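Local coordinates for protein translation elongation factor 1A (Methanosarcina mazei, PDB 3WND) that probably acts as a translation elongation factor of the SelB/EF-Tu/aIF2 gamma-like kind that, in its GTP-bound form, binds cysteinyl-tRNA(Cys), at residues A[70-81]-A[99-110]. Sequence-based numbering, arbitrary orientation.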
loop_
_atom_site.group_PDB
_atom_site.type_symbol
_atom_site.label_atom_id
_atom_site.label_comp_id
_atom_site.label_asym_id
_atom_site.label_seq_id
_atom_site.Cartn_x
_atom_site.Cartn_y
_atom_site.Cartn_z
ATOM N N TYR A 70 8.519 -4.585 8.097
ATOM C CA TYR A 70 7.404 -5.213 8.841
ATOM C C TYR A 70 7.900 -6.640 9.127
ATOM O O TYR A 70 8.439 -7.294 8.212
ATOM C CB TYR A 70 6.150 -5.179 7.930
ATOM C CG TYR A 70 5.023 -5.927 8.566
ATOM C CD1 TYR A 70 4.198 -5.294 9.548
ATOM C CD2 TYR A 70 4.903 -7.309 8.354
ATOM C CE1 TYR A 70 3.238 -6.020 10.221
ATOM C CE2 TYR A 70 3.933 -8.061 9.068
ATOM C CZ TYR A 70 3.093 -7.411 9.947
ATOM O OH TYR A 70 2.161 -8.096 10.650
ATOM N N PRO A 71 7.642 -7.176 10.346
ATOM C CA PRO A 71 6.686 -6.673 11.318
ATOM C C PRO A 71 7.197 -5.652 12.339
ATOM O O PRO A 71 6.441 -5.219 13.202
ATOM C CB PRO A 71 6.227 -7.955 12.005
ATOM C CG PRO A 71 7.368 -8.820 11.995
ATOM C CD PRO A 71 7.970 -8.592 10.646
ATOM N N LYS A 72 8.470 -5.264 12.258
ATOM C CA LYS A 72 8.968 -4.260 13.237
ATOM C C LYS A 72 8.126 -2.993 13.227
ATOM O O LYS A 72 7.731 -2.517 14.302
ATOM C CB LYS A 72 10.422 -3.905 12.932
ATOM C CG LYS A 72 11.020 -2.801 13.826
ATOM C CD LYS A 72 12.411 -2.391 13.295
ATOM C CE LYS A 72 12.403 -1.182 12.325
ATOM N NZ LYS A 72 13.235 -1.309 11.081
ATOM N N THR A 73 7.858 -2.435 12.047
ATOM C CA THR A 73 7.017 -1.238 11.958
ATOM C C THR A 73 5.763 -1.552 11.078
ATOM O O THR A 73 5.813 -2.320 10.088
ATOM C CB THR A 73 7.702 -0.018 11.299
ATOM O OG1 THR A 73 7.864 -0.251 9.863
ATOM C CG2 THR A 73 9.009 0.269 11.931
ATOM N N LEU A 74 4.672 -0.874 11.404
ATOM C CA LEU A 74 3.499 -0.847 10.523
ATOM C C LEU A 74 3.636 0.008 9.325
ATOM O O LEU A 74 3.093 -0.295 8.260
ATOM C CB LEU A 74 2.261 -0.391 11.315
ATOM C CG LEU A 74 1.917 -1.309 12.517
ATOM C CD1 LEU A 74 0.631 -0.831 13.207
ATOM C CD2 LEU A 74 1.865 -2.808 12.241
ATOM N N LYS A 75 4.296 1.156 9.470
ATOM C CA LYS A 75 4.471 2.082 8.333
ATOM C C LYS A 75 5.029 1.357 7.093
ATOM O O LYS A 75 4.619 1.639 5.946
ATOM C CB LYS A 75 5.387 3.253 8.813
ATOM C CG LYS A 75 6.022 4.115 7.711
ATOM C CD LYS A 75 6.938 5.182 8.311
ATOM C CE LYS A 75 7.471 6.159 7.205
ATOM N NZ LYS A 75 8.134 7.418 7.709
ATOM N N SER A 76 5.960 0.390 7.309
ATOM C CA SER A 76 6.523 -0.303 6.150
ATOM C C SER A 76 5.396 -1.035 5.414
ATOM O O SER A 76 5.271 -0.942 4.168
ATOM C CB SER A 76 7.613 -1.273 6.635
ATOM O OG SER A 76 8.138 -2.094 5.502
ATOM N N LEU A 77 4.592 -1.775 6.170
ATOM C CA LEU A 77 3.497 -2.521 5.550
ATOM C C LEU A 77 2.459 -1.603 4.889
ATOM O O LEU A 77 2.009 -1.836 3.774
ATOM C CB LEU A 77 2.797 -3.369 6.626
ATOM C CG LEU A 77 1.565 -4.195 6.180
ATOM C CD1 LEU A 77 1.959 -5.318 5.265
ATOM C CD2 LEU A 77 0.875 -4.712 7.448
ATOM N N ILE A 78 2.031 -0.584 5.632
ATOM C CA ILE A 78 0.922 0.237 5.148
ATOM C C ILE A 78 1.385 1.066 3.967
ATOM O O ILE A 78 0.629 1.301 3.053
ATOM C CB ILE A 78 0.271 1.049 6.268
ATOM C CG1 ILE A 78 -0.244 0.112 7.402
ATOM C CG2 ILE A 78 -0.793 1.991 5.624
ATOM C CD1 ILE A 78 -1.198 -0.971 6.872
ATOM N N THR A 79 2.638 1.547 3.971
ATOM C CA THR A 79 3.161 2.245 2.756
ATOM C C THR A 79 3.157 1.309 1.560
ATOM O O THR A 79 2.689 1.723 0.495
ATOM C CB THR A 79 4.594 2.780 3.034
ATOM O OG1 THR A 79 4.585 3.695 4.146
ATOM C CG2 THR A 79 5.178 3.456 1.785
ATOM N N ALA A 80 3.682 0.066 1.710
ATOM C CA ALA A 80 3.707 -0.848 0.590
ATOM C C ALA A 80 2.296 -1.079 0.073
ATOM O O ALA A 80 2.074 -1.085 -1.119
ATOM C CB ALA A 80 4.257 -2.182 1.066
ATOM N N LEU A 81 1.373 -1.250 1.017
ATOM C CA LEU A 81 -0.008 -1.479 0.596
ATOM C C LEU A 81 -0.652 -0.286 -0.108
ATOM O O LEU A 81 -1.358 -0.473 -1.073
ATOM C CB LEU A 81 -0.913 -1.980 1.720
ATOM C CG LEU A 81 -0.542 -3.427 2.193
ATOM C CD1 LEU A 81 -1.319 -3.894 3.388
ATOM C CD2 LEU A 81 -0.642 -4.504 1.028
ATOM N N HIS A 99 1.721 -12.650 13.143
ATOM C CA HIS A 99 1.864 -11.643 12.111
ATOM C C HIS A 99 1.137 -11.946 10.844
ATOM O O HIS A 99 0.664 -11.040 10.140
ATOM C CB HIS A 99 3.311 -11.211 11.888
ATOM C CG HIS A 99 3.859 -10.497 13.086
ATOM N ND1 HIS A 99 4.979 -10.851 13.664
ATOM C CD2 HIS A 99 3.304 -9.425 13.865
ATOM C CE1 HIS A 99 5.257 -9.997 14.725
ATOM N NE2 HIS A 99 4.189 -9.175 14.891
ATOM N N THR A 100 1.022 -13.235 10.519
ATOM C CA THR A 100 0.171 -13.584 9.356
ATOM C C THR A 100 -1.245 -13.155 9.672
ATOM O O THR A 100 -1.938 -12.572 8.830
ATOM C CB THR A 100 0.229 -15.081 9.182
ATOM O OG1 THR A 100 1.524 -15.414 8.710
ATOM C CG2 THR A 100 -0.820 -15.511 8.146
ATOM N N GLY A 101 -1.685 -13.376 10.905
ATOM C CA GLY A 101 -3.032 -12.922 11.291
ATOM C C GLY A 101 -3.176 -11.379 11.205
ATOM O O GLY A 101 -4.192 -10.872 10.743
ATOM N N GLU A 102 -2.183 -10.665 11.699
ATOM C CA GLU A 102 -2.187 -9.180 11.663
ATOM C C GLU A 102 -2.256 -8.696 10.220
ATOM O O GLU A 102 -3.005 -7.740 9.875
ATOM C CB GLU A 102 -0.940 -8.655 12.360
ATOM C CG GLU A 102 -0.997 -7.117 12.487
ATOM C CD GLU A 102 0.217 -6.627 13.235
ATOM O OE1 GLU A 102 1.350 -6.909 12.809
ATOM O OE2 GLU A 102 0.019 -6.009 14.317
ATOM N N CYS A 103 -1.464 -9.324 9.340
ATOM C CA CYS A 103 -1.542 -8.933 7.873
ATOM C C CYS A 103 -2.921 -9.171 7.263
ATOM O O CYS A 103 -3.406 -8.362 6.476
ATOM C CB CYS A 103 -0.524 -9.772 7.034
ATOM S SG CYS A 103 1.165 -9.153 7.288
ATOM N N ILE A 104 -3.524 -10.363 7.556
ATOM C CA ILE A 104 -4.876 -10.627 7.103
ATOM C C ILE A 104 -5.846 -9.589 7.614
ATOM O O ILE A 104 -6.639 -9.070 6.862
ATOM C CB ILE A 104 -5.317 -12.041 7.570
ATOM C CG1 ILE A 104 -4.491 -13.062 6.756
ATOM C CG2 ILE A 104 -6.842 -12.266 7.391
ATOM C CD1 ILE A 104 -4.690 -14.501 7.254
ATOM N N ILE A 105 -5.750 -9.221 8.909
ATOM C CA ILE A 105 -6.631 -8.231 9.471
ATOM C C ILE A 105 -6.403 -6.869 8.790
ATOM O O ILE A 105 -7.392 -6.172 8.440
ATOM C CB ILE A 105 -6.409 -8.160 10.986
ATOM C CG1 ILE A 105 -7.137 -9.350 11.632
ATOM C CG2 ILE A 105 -7.006 -6.847 11.502
ATOM C CD1 ILE A 105 -6.666 -9.617 13.038
ATOM N N ALA A 106 -5.150 -6.531 8.558
ATOM C CA ALA A 106 -4.860 -5.237 7.886
ATOM C C ALA A 106 -5.428 -5.180 6.492
ATOM O O ALA A 106 -6.042 -4.173 6.111
ATOM C CB ALA A 106 -3.373 -4.945 7.819
ATOM N N LEU A 107 -5.205 -6.261 5.697
ATOM C CA LEU A 107 -5.724 -6.246 4.332
ATOM C C LEU A 107 -7.226 -6.093 4.377
ATOM O O LEU A 107 -7.823 -5.391 3.510
ATOM C CB LEU A 107 -5.353 -7.578 3.672
ATOM C CG LEU A 107 -3.845 -7.729 3.315
ATOM C CD1 LEU A 107 -3.527 -9.219 2.969
ATOM C CD2 LEU A 107 -3.464 -6.782 2.138
ATOM N N ASP A 108 -7.868 -6.780 5.334
ATOM C CA ASP A 108 -9.340 -6.759 5.370
ATOM C C ASP A 108 -9.874 -5.409 5.841
ATOM O O ASP A 108 -10.827 -4.887 5.249
ATOM C CB ASP A 108 -9.836 -7.954 6.234
ATOM C CG ASP A 108 -11.304 -8.052 6.249
ATOM O OD1 ASP A 108 -11.946 -8.365 5.210
ATOM O OD2 ASP A 108 -11.807 -7.944 7.380
ATOM N N LEU A 109 -9.164 -4.778 6.820
ATOM C CA LEU A 109 -9.587 -3.425 7.205
ATOM C C LEU A 109 -9.378 -2.414 6.083
ATOM O O LEU A 109 -10.073 -1.417 6.010
ATOM C CB LEU A 109 -8.765 -2.978 8.400
ATOM C CG LEU A 109 -9.098 -3.667 9.700
ATOM C CD1 LEU A 109 -8.079 -3.161 10.761
ATOM C CD2 LEU A 109 -10.482 -3.388 10.207
ATOM N N LEU A 110 -8.357 -2.643 5.211
ATOM C CA LEU A 110 -8.108 -1.777 4.029
ATOM C C LEU A 110 -9.103 -1.993 2.905
ATOM O O LEU A 110 -9.121 -1.288 1.918
ATOM C CB LEU A 110 -6.664 -1.963 3.559
ATOM C CG LEU A 110 -5.619 -1.259 4.462
ATOM C CD1 LEU A 110 -4.210 -1.772 4.199
ATOM C CD2 LEU A 110 -5.700 0.232 4.114
#
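Tyr70 meets Glu102 because both side chains leave with CG opposite their own backbone nitrogen (chi1 174° and -173°); the glutamate then runs on extended, bringing its carboxylate to the edge of the phenol ring. Tyr70 OH donates to Glu102 OE1 at 2.6 Å, and the carboxylate oxygen accepts with its anti lone pair, the carboxylate plane turned well away from that of the ring. Cys103 SG approaches obliquely beside the CE2-CZ bond, 3.5 Å from Tyr70 CE2, a sulfur-aromatic contact. The cis-proline Pro71 folds back so that its CB covers one face of the Tyr70 ring, while Leu77 CD2 lies over the rim of the opposite face. That same Pro71 CB makes a CH-pi contact with His99, 3.5 Å from the imidazole centroid and almost on the ring normal; His99 ND1 is hydrogen-bonded to Glu30 OE1. A phenylalanine in place of Tyr70 would probably keep much of this packing but leave Glu102 OE1 without its hydroxyl donor.

Further along, the helices cross at -43° and the contact turns wholly aliphatic. Leu81 reaches Leu107 with CD2 (3.8 Å to Leu107 CD2) and Leu110 with CD1 (3.7 Å to Leu110 CD1), and Ile78 CD1 closes on the same Leu110 methyl. These are consecutive helices of the nucleotide-binding domain, with strand 86-91 running between them in the chain; strands 352-355 and 363-369 cover their outer side. Glu102 OE1 also forms a salt bridge with Arg362, so one carboxylate oxygen, probably ionised, ties the phenol to the C-terminal beta domain.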